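Local coordinates for protein molybdopterin synthase catalytic subunit (Homo sapiens, PDB 5MPO) that catalyses the conversion of precursor Z into molybdopterin, transferring two sulfur atoms from the thiocarboxylated small subunit MOCS2A to build the dithiolene group, at residues 62-71 and 98-109; 43-51 and 118-126. One frame throughout, in Å; residues are numbered along the deposited sequence.

Interaction 1 joins two antiparallel strands of the antiparallel, branched sheet, whereas interaction 2 lays the start of helix 119-136 against strand 45-52, at one border of the chain's mixed sheet. Their centres lie about 24 Å apart, on opposite sides of the chain's centre, yet strand 108-116 links them: it begins within 98-109, pairs with strand 45-52 and leads into the helix. Interaction 1 is partly buried, held by backbone hydrogen bonds and an aromatic pair, and its His98 end meets the chain of another protein. Interaction 2 is mostly buried and relies on small side chains and one hydroxyl pair, with the second subunit close by. They meet at a probable hydrogen bond, Ser109 N to Gly51 O (2.7 Å).

Interaction 1. Residues 62-71 and 98-109; sequences VISLEYEAYL and HRLGLVPVSEAS
Tyr67 turns CG anti to its carbonyl carbon (chi1 -71°), and His98 places its own CG roughly opposite the backbone N (chi1 -158°), so that the edge of the imidazole meets the phenol face. This offset edge-to-face pair, planes at 74°, sits beside an antiparallel ladder between 64-69 and 101-104, part of the antiparallel sheet of this MoaE-family fold. Two hydrogen-bonded pairs, Leu65 with Val103 and Tyr67 with Gly101, supply four backbone bonds; Val103 N reaches Leu65 O at 2.8 Å, almost straight. Ser64 OG also donates to Leu65 O, from above its carbonyl plane. Gly101 suits its place because its positive phi is easiest without a side chain. Val103, branched at CB, sets CG2 3.6 Å from Tyr67 CD1, while Leu100 and Leu71 meet tip to tip through their CD1 methyls. Were Tyr67 cut back to an alanine, the imidazole edge would probably lose its aromatic partner and a gap would be likely to open between His98 and Val103. His98 NE2 is hydrogen-bonded to the backbone of the chain of another protein, and His98 ND1 donates to Arg99 O at 3.0 Å, with that oxygen in the ring plane.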
loop_
_atom_site.group_PDB
_atom_site.type_symbol
_atom_site.label_atom_id
_atom_site.label_comp_id
_atom_site.label_asym_id
_atom_site.label_seq_id
_atom_site.Cartn_x
_atom_site.Cartn_y
_atom_site.Cartn_z
ATOM N N VAL C 62 -22.345 6.936 -11.185
ATOM C CA VAL C 62 -22.476 7.032 -9.715
ATOM C C VAL C 62 -22.022 8.419 -9.240
ATOM O O VAL C 62 -20.960 8.913 -9.632
ATOM C CB VAL C 62 -21.648 5.940 -8.992
ATOM C CG1 VAL C 62 -21.696 6.096 -7.451
ATOM C CG2 VAL C 62 -22.155 4.561 -9.344
ATOM N N ILE C 63 -22.824 9.029 -8.367
ATOM C CA ILE C 63 -22.479 10.339 -7.713
ATOM C C ILE C 63 -21.956 10.273 -6.267
ATOM O O ILE C 63 -21.309 11.209 -5.781
ATOM C CB ILE C 63 -23.672 11.323 -7.740
ATOM C CG1 ILE C 63 -24.885 10.737 -6.999
ATOM C CG2 ILE C 63 -23.993 11.681 -9.184
ATOM C CD1 ILE C 63 -26.143 11.544 -7.179
ATOM N N SER C 64 -22.239 9.169 -5.598
ATOM C CA SER C 64 -21.922 9.010 -4.205
ATOM C C SER C 64 -22.193 7.556 -3.865
ATOM O O SER C 64 -23.033 6.897 -4.506
ATOM C CB SER C 64 -22.820 9.953 -3.381
ATOM O OG SER C 64 -22.583 9.783 -2.015
ATOM N N LEU C 65 -21.417 7.041 -2.919
ATOM C CA LEU C 65 -21.751 5.819 -2.167
ATOM C C LEU C 65 -22.259 6.243 -0.769
ATOM O O LEU C 65 -21.891 7.311 -0.229
ATOM C CB LEU C 65 -20.525 4.931 -1.951
ATOM C CG LEU C 65 -19.991 4.201 -3.183
ATOM C CD1 LEU C 65 -18.526 3.760 -3.028
ATOM C CD2 LEU C 65 -20.884 3.020 -3.475
ATOM N N GLU C 66 -23.099 5.397 -0.196
ATOM C CA GLU C 66 -23.559 5.584 1.161
ATOM C C GLU C 66 -23.208 4.342 1.930
ATOM O O GLU C 66 -23.560 3.232 1.478
ATOM C CB GLU C 66 -25.072 5.768 1.244
ATOM C CG GLU C 66 -25.469 6.016 2.692
ATOM C CD GLU C 66 -26.922 6.283 2.891
ATOM O OE1 GLU C 66 -27.765 5.652 2.237
ATOM O OE2 GLU C 66 -27.210 7.134 3.731
ATOM N N TYR C 67 -22.556 4.532 3.088
ATOM C CA TYR C 67 -22.076 3.415 3.934
ATOM C C TYR C 67 -22.746 3.460 5.302
ATOM O O TYR C 67 -22.876 4.521 5.942
ATOM C CB TYR C 67 -20.579 3.542 4.174
ATOM C CG TYR C 67 -19.689 3.257 2.988
ATOM C CD1 TYR C 67 -19.284 4.286 2.113
ATOM C CD2 TYR C 67 -19.202 1.959 2.761
ATOM C CE1 TYR C 67 -18.450 4.009 1.034
ATOM C CE2 TYR C 67 -18.361 1.682 1.701
ATOM C CZ TYR C 67 -17.981 2.702 0.837
ATOM O OH TYR C 67 -17.136 2.390 -0.205
ATOM N N GLU C 68 -23.146 2.289 5.754
ATOM C CA GLU C 68 -23.540 2.082 7.128
ATOM C C GLU C 68 -22.851 0.898 7.715
ATOM O O GLU C 68 -22.384 -0.002 6.980
ATOM C CB GLU C 68 -25.055 1.903 7.209
ATOM C CG GLU C 68 -25.628 0.559 6.863
ATOM C CD GLU C 68 -27.163 0.579 6.821
ATOM O OE1 GLU C 68 -27.747 1.637 6.429
ATOM O OE2 GLU C 68 -27.770 -0.473 7.164
ATOM N N ALA C 69 -22.879 0.845 9.047
ATOM C CA ALA C 69 -22.219 -0.216 9.789
ATOM C C ALA C 69 -22.939 -0.609 11.063
ATOM O O ALA C 69 -23.571 0.208 11.678
ATOM C CB ALA C 69 -20.813 0.250 10.133
ATOM N N TYR C 70 -22.750 -1.852 11.488
ATOM C CA TYR C 70 -23.141 -2.312 12.795
ATOM C C TYR C 70 -21.972 -2.035 13.720
ATOM O O TYR C 70 -21.050 -2.849 13.832
ATOM C CB TYR C 70 -23.523 -3.812 12.737
ATOM C CG TYR C 70 -23.989 -4.464 14.001
ATOM C CD1 TYR C 70 -24.615 -3.745 15.034
ATOM C CD2 TYR C 70 -23.864 -5.829 14.152
ATOM C CE1 TYR C 70 -25.051 -4.375 16.206
ATOM C CE2 TYR C 70 -24.296 -6.477 15.315
ATOM C CZ TYR C 70 -24.898 -5.750 16.340
ATOM O OH TYR C 70 -25.337 -6.421 17.476
ATOM N N LEU C 71 -22.042 -0.865 14.362
ATOM C CA LEU C 71 -21.213 -0.498 15.503
ATOM C C LEU C 71 -21.863 -0.818 16.887
ATOM O O LEU C 71 -23.021 -0.512 17.116
ATOM C CB LEU C 71 -20.901 1.003 15.444
ATOM C CG LEU C 71 -19.918 1.312 14.337
ATOM C CD1 LEU C 71 -19.779 2.807 14.090
ATOM C CD2 LEU C 71 -18.573 0.667 14.676
ATOM N N HIS C 98 -12.562 4.141 8.733
ATOM C CA HIS C 98 -13.647 3.949 7.768
ATOM C C HIS C 98 -14.678 5.054 7.888
ATOM O O HIS C 98 -15.095 5.405 8.974
ATOM C CB HIS C 98 -14.261 2.563 7.935
ATOM C CG HIS C 98 -14.980 2.052 6.718
ATOM N ND1 HIS C 98 -15.960 2.784 6.061
ATOM C CD2 HIS C 98 -14.899 0.869 6.068
ATOM C CE1 HIS C 98 -16.458 2.071 5.073
ATOM N NE2 HIS C 98 -15.824 0.913 5.044
ATOM N N ARG C 99 -15.056 5.636 6.762
ATOM C CA ARG C 99 -16.027 6.725 6.749
ATOM C C ARG C 99 -17.422 6.202 6.589
ATOM O O ARG C 99 -17.645 5.226 5.879
ATOM C CB ARG C 99 -15.721 7.698 5.640
ATOM C CG ARG C 99 -16.595 8.932 5.656
ATOM C CD ARG C 99 -16.003 9.942 4.727
ATOM N NE ARG C 99 -17.008 10.909 4.367
ATOM C CZ ARG C 99 -16.889 11.801 3.392
ATOM N NH1 ARG C 99 -15.782 11.885 2.659
ATOM N NH2 ARG C 99 -17.895 12.625 3.146
ATOM N N LEU C 100 -18.375 6.835 7.265
ATOM C CA LEU C 100 -19.751 6.353 7.224
ATOM C C LEU C 100 -20.703 7.417 6.673
ATOM O O LEU C 100 -20.381 8.577 6.697
ATOM C CB LEU C 100 -20.159 5.880 8.618
ATOM C CG LEU C 100 -19.518 4.582 9.102
ATOM C CD1 LEU C 100 -20.145 4.096 10.403
ATOM C CD2 LEU C 100 -19.629 3.478 8.051
ATOM N N GLY C 101 -21.879 6.992 6.191
ATOM C CA GLY C 101 -22.779 7.864 5.456
ATOM C C GLY C 101 -22.254 8.148 4.050
ATOM O O GLY C 101 -21.750 7.240 3.396
ATOM N N LEU C 102 -22.343 9.401 3.613
ATOM C CA LEU C 102 -22.145 9.778 2.215
ATOM C C LEU C 102 -20.713 10.066 1.814
ATOM O O LEU C 102 -20.067 11.023 2.290
ATOM C CB LEU C 102 -23.025 10.990 1.844
ATOM C CG LEU C 102 -24.517 10.598 1.742
ATOM C CD1 LEU C 102 -25.382 11.851 1.742
ATOM C CD2 LEU C 102 -24.828 9.702 0.537
ATOM N N VAL C 103 -20.224 9.253 0.892
ATOM C CA VAL C 103 -18.845 9.399 0.415
ATOM C C VAL C 103 -18.977 9.732 -1.055
ATOM O O VAL C 103 -19.254 8.839 -1.879
ATOM C CB VAL C 103 -18.005 8.125 0.633
ATOM C CG1 VAL C 103 -16.549 8.368 0.262
ATOM C CG2 VAL C 103 -18.134 7.695 2.083
ATOM N N PRO C 104 -18.837 11.019 -1.383
ATOM C CA PRO C 104 -18.914 11.368 -2.810
ATOM C C PRO C 104 -17.689 10.857 -3.619
ATOM O O PRO C 104 -16.693 10.361 -3.053
ATOM C CB PRO C 104 -18.975 12.895 -2.790
ATOM C CG PRO C 104 -18.190 13.247 -1.571
ATOM C CD PRO C 104 -18.530 12.188 -0.548
ATOM N N VAL C 105 -17.819 10.976 -4.934
ATOM C CA VAL C 105 -16.827 10.529 -5.891
ATOM C C VAL C 105 -15.451 11.106 -5.575
ATOM O O VAL C 105 -15.305 12.269 -5.219
ATOM C CB VAL C 105 -17.236 10.901 -7.333
ATOM C CG1 VAL C 105 -16.071 10.715 -8.308
ATOM C CG2 VAL C 105 -18.442 10.056 -7.775
ATOM N N SER C 106 -14.447 10.250 -5.693
ATOM C CA SER C 106 -13.056 10.600 -5.440
ATOM C C SER C 106 -12.670 10.902 -4.002
ATOM O O SER C 106 -11.520 11.208 -3.752
ATOM C CB SER C 106 -12.585 11.716 -6.377
ATOM O OG SER C 106 -12.485 11.153 -7.672
ATOM N N GLU C 107 -13.586 10.799 -3.048
ATOM C CA GLU C 107 -13.221 10.947 -1.628
ATOM C C GLU C 107 -13.147 9.563 -1.039
ATOM O O GLU C 107 -13.723 8.588 -1.582
ATOM C CB GLU C 107 -14.206 11.828 -0.893
ATOM C CG GLU C 107 -14.233 13.251 -1.435
ATOM C CD GLU C 107 -15.216 14.138 -0.694
ATOM O OE1 GLU C 107 -15.726 13.783 0.387
ATOM O OE2 GLU C 107 -15.532 15.197 -1.222
ATOM N N ALA C 108 -12.383 9.467 0.035
ATOM C CA ALA C 108 -12.014 8.176 0.604
ATOM C C ALA C 108 -13.083 7.651 1.510
ATOM O O ALA C 108 -13.537 8.375 2.403
ATOM C CB ALA C 108 -10.683 8.299 1.382
ATOM N N SER C 109 -13.457 6.392 1.304
ATOM C CA SER C 109 -14.297 5.634 2.255
ATOM C C SER C 109 -13.502 4.846 3.351
ATOM O O SER C 109 -14.051 4.501 4.400
ATOM C CB SER C 109 -15.175 4.643 1.490
ATOM O OG SER C 109 -14.426 3.620 0.858
#

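Interaction 2. Residues 43-51 and 118-126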
loop_
_atom_site.group_PDB
_atom_site.type_symbol
_atom_site.label_atom_id
_atom_site.label_comp_id
_atom_site.label_asym_id
_atom_site.label_seq_id
_atom_site.Cartn_x
_atom_site.Cartn_y
_atom_site.Cartn_z
ATOM N N CYS C 43 10.526 2.007 12.455
ATOM C CA CYS C 43 9.900 1.499 11.250
ATOM C C CYS C 43 10.436 2.180 10.025
ATOM O O CYS C 43 10.553 3.414 9.989
ATOM C CB CYS C 43 8.375 1.675 11.318
ATOM S SG CYS C 43 7.694 0.435 12.439
ATOM N N GLY C 44 10.766 1.344 9.041
ATOM C CA GLY C 44 11.219 1.740 7.723
ATOM C C GLY C 44 10.159 1.712 6.639
ATOM O O GLY C 44 10.366 2.293 5.577
ATOM N N ALA C 45 9.027 1.057 6.887
ATOM C CA ALA C 45 8.000 0.878 5.835
ATOM C C ALA C 45 6.571 1.150 6.350
ATOM O O ALA C 45 6.188 0.676 7.407
ATOM C CB ALA C 45 8.085 -0.525 5.253
ATOM N N ILE C 46 5.816 1.911 5.574
ATOM C CA ILE C 46 4.410 2.137 5.792
ATOM C C ILE C 46 3.736 1.777 4.502
ATOM O O ILE C 46 4.110 2.361 3.466
ATOM C CB ILE C 46 4.144 3.615 6.090
ATOM C CG1 ILE C 46 4.875 4.000 7.375
ATOM C CG2 ILE C 46 2.655 3.896 6.214
ATOM C CD1 ILE C 46 4.714 5.454 7.750
ATOM N N SER C 47 2.810 0.801 4.532
ATOM C CA SER C 47 1.938 0.589 3.373
ATOM C C SER C 47 0.624 1.206 3.715
ATOM O O SER C 47 0.243 1.197 4.867
ATOM C CB SER C 47 1.785 -0.889 2.985
ATOM O OG SER C 47 3.075 -1.413 2.683
ATOM N N LEU C 48 -0.061 1.740 2.716
ATOM C CA LEU C 48 -1.412 2.278 2.880
ATOM C C LEU C 48 -2.326 1.820 1.771
ATOM O O LEU C 48 -1.878 1.577 0.651
ATOM C CB LEU C 48 -1.431 3.804 2.899
ATOM C CG LEU C 48 -0.699 4.473 4.053
ATOM C CD1 LEU C 48 0.606 5.024 3.553
ATOM C CD2 LEU C 48 -1.501 5.607 4.627
ATOM N N PHE C 49 -3.605 1.639 2.127
ATOM C CA PHE C 49 -4.648 1.373 1.149
ATOM C C PHE C 49 -5.719 2.436 1.324
ATOM O O PHE C 49 -6.112 2.742 2.444
ATOM C CB PHE C 49 -5.280 -0.039 1.254
ATOM C CG PHE C 49 -6.424 -0.212 0.280
ATOM C CD1 PHE C 49 -6.174 -0.418 -1.083
ATOM C CD2 PHE C 49 -7.753 -0.036 0.692
ATOM C CE1 PHE C 49 -7.243 -0.502 -1.999
ATOM C CE2 PHE C 49 -8.831 -0.126 -0.207
ATOM C CZ PHE C 49 -8.573 -0.347 -1.558
ATOM N N VAL C 50 -6.191 2.991 0.223
ATOM C CA VAL C 50 -7.185 4.054 0.270
ATOM C C VAL C 50 -8.247 3.655 -0.706
ATOM O O VAL C 50 -7.928 3.386 -1.875
ATOM C CB VAL C 50 -6.603 5.395 -0.128
ATOM C CG1 VAL C 50 -7.673 6.482 -0.125
ATOM C CG2 VAL C 50 -5.429 5.741 0.773
ATOM N N GLY C 51 -9.481 3.557 -0.194
ATOM C CA GLY C 51 -10.648 3.146 -0.962
ATOM C C GLY C 51 -11.414 4.426 -1.248
ATOM O O GLY C 51 -11.695 5.204 -0.345
ATOM N N HIS C 118 10.543 -3.881 8.176
ATOM C CA HIS C 118 10.731 -4.187 6.741
ATOM C C HIS C 118 9.398 -4.347 5.920
ATOM O O HIS C 118 8.312 -4.567 6.446
ATOM C CB HIS C 118 11.641 -5.419 6.578
ATOM C CG HIS C 118 13.017 -5.277 7.202
ATOM N ND1 HIS C 118 13.912 -4.287 6.846
ATOM C CD2 HIS C 118 13.662 -6.038 8.125
ATOM C CE1 HIS C 118 15.036 -4.433 7.528
ATOM N NE2 HIS C 118 14.908 -5.484 8.315
ATOM N N ARG C 119 9.522 -4.295 4.601
ATOM C CA ARG C 119 8.422 -3.896 3.737
ATOM C C ARG C 119 7.382 -4.938 3.425
ATOM O O ARG C 119 6.238 -4.591 3.127
ATOM C CB ARG C 119 8.968 -3.343 2.414
ATOM C CG ARG C 119 9.577 -4.375 1.454
ATOM C CD ARG C 119 10.137 -3.619 0.276
ATOM N NE ARG C 119 10.700 -4.506 -0.708
ATOM C CZ ARG C 119 11.902 -5.079 -0.624
ATOM N NH1 ARG C 119 12.731 -4.838 0.397
ATOM N NH2 ARG C 119 12.277 -5.901 -1.595
ATOM N N ALA C 120 7.792 -6.199 3.396
ATOM C CA ALA C 120 6.872 -7.284 3.090
ATOM C C ALA C 120 5.709 -7.370 4.135
ATOM O O ALA C 120 4.569 -7.606 3.817
ATOM C CB ALA C 120 7.630 -8.601 3.049
ATOM N N ALA C 121 6.050 -7.158 5.383
ATOM C CA ALA C 121 5.111 -7.246 6.461
ATOM C C ALA C 121 4.026 -6.203 6.308
ATOM O O ALA C 121 2.848 -6.516 6.376
ATOM C CB ALA C 121 5.845 -7.051 7.761
ATOM N N SER C 122 4.434 -4.973 6.037
ATOM C CA SER C 122 3.502 -3.875 5.909
ATOM C C SER C 122 2.609 -4.047 4.672
ATOM O O SER C 122 1.406 -3.815 4.763
ATOM C CB SER C 122 4.246 -2.544 5.900
ATOM O OG SER C 122 4.716 -2.268 4.593
ATOM N N LEU C 123 3.164 -4.511 3.552
ATOM C CA LEU C 123 2.358 -4.734 2.331
ATOM C C LEU C 123 1.423 -5.887 2.487
ATOM O O LEU C 123 0.297 -5.812 2.088
ATOM C CB LEU C 123 3.242 -5.071 1.150
ATOM C CG LEU C 123 4.109 -3.896 0.674
ATOM C CD1 LEU C 123 5.453 -4.375 0.061
ATOM C CD2 LEU C 123 3.278 -3.043 -0.302
ATOM N N GLU C 124 1.907 -6.984 3.025
ATOM C CA GLU C 124 1.057 -8.147 3.201
ATOM C C GLU C 124 -0.062 -7.907 4.234
ATOM O O GLU C 124 -1.174 -8.339 4.015
ATOM C CB GLU C 124 1.894 -9.366 3.581
ATOM C CG GLU C 124 2.760 -9.865 2.401
ATOM C CD GLU C 124 3.637 -11.073 2.728
ATOM O OE1 GLU C 124 3.443 -11.717 3.747
ATOM O OE2 GLU C 124 4.556 -11.385 1.950
ATOM N N ALA C 125 0.231 -7.217 5.333
ATOM C CA ALA C 125 -0.748 -6.970 6.367
ATOM C C ALA C 125 -1.840 -6.012 5.871
ATOM O O ALA C 125 -3.008 -6.180 6.200
ATOM C CB ALA C 125 -0.086 -6.443 7.626
ATOM N N VAL C 126 -1.482 -5.062 5.018
ATOM C CA VAL C 126 -2.463 -4.142 4.495
ATOM C C VAL C 126 -3.393 -4.911 3.601
ATOM O O VAL C 126 -4.626 -4.751 3.636
ATOM C CB VAL C 126 -1.816 -2.993 3.732
ATOM C CG1 VAL C 126 -2.803 -2.315 2.793
ATOM C CG2 VAL C 126 -1.317 -1.965 4.722
#
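Two serine hydroxyls meet in the buried seam between a strand and a helix: Ser47 OG lies 2.7 Å from Ser122 OG, a hydrogen bond in which either could be the donor. Each thus gives the other a polar partner where water has little access. Ser122 OG stands between its backbone N and carbonyl carbon (chi1 83°), which also brings it 3.1 Å from Arg119 O, one turn earlier in the helix. Ser47 holds OG anti to its own carbonyl carbon (chi1 -59°), and Ser47 OG also lies against the side chain of Leu123, 3.4 Å from Leu123 CG.

Small residues suit this seam because the segment axes approach to 7.1 Å and run nearly parallel, at 17°. Ala45 lays its methyl against the backbone at the start of the helix, CB 3.7 Å from Arg119 CA. Farther along, Val126 divides its two methyls between Ser47 and Phe49, successive residues on this face of the strand: CG2 packs on Ser47 CB, while CG1 touches Phe49 CB at 3.7 Å. With CG anti to its backbone N (chi1 176°), Phe49 carries its ring away from the helix segment, so that of its side chain it is CB that meets the helix; Phe49 also packs on Arg119 of the second subunit.

His118, just before the helix, and Arg119, at its start, are predicted to bind substrate, and the guanidinium of Arg119 forms a salt bridge with Asp131 of the second subunit. Gly44 and Ala45 form a classic beta bulge opposite Ser116.

On its other face the strand turns Ile46 and Leu48 toward helix 31-38, giving a sheet layered between helices. Strand 45-52 pairs along one edge with strand 108-116, and its other edge continues as an antiparallel ladder into the second subunit.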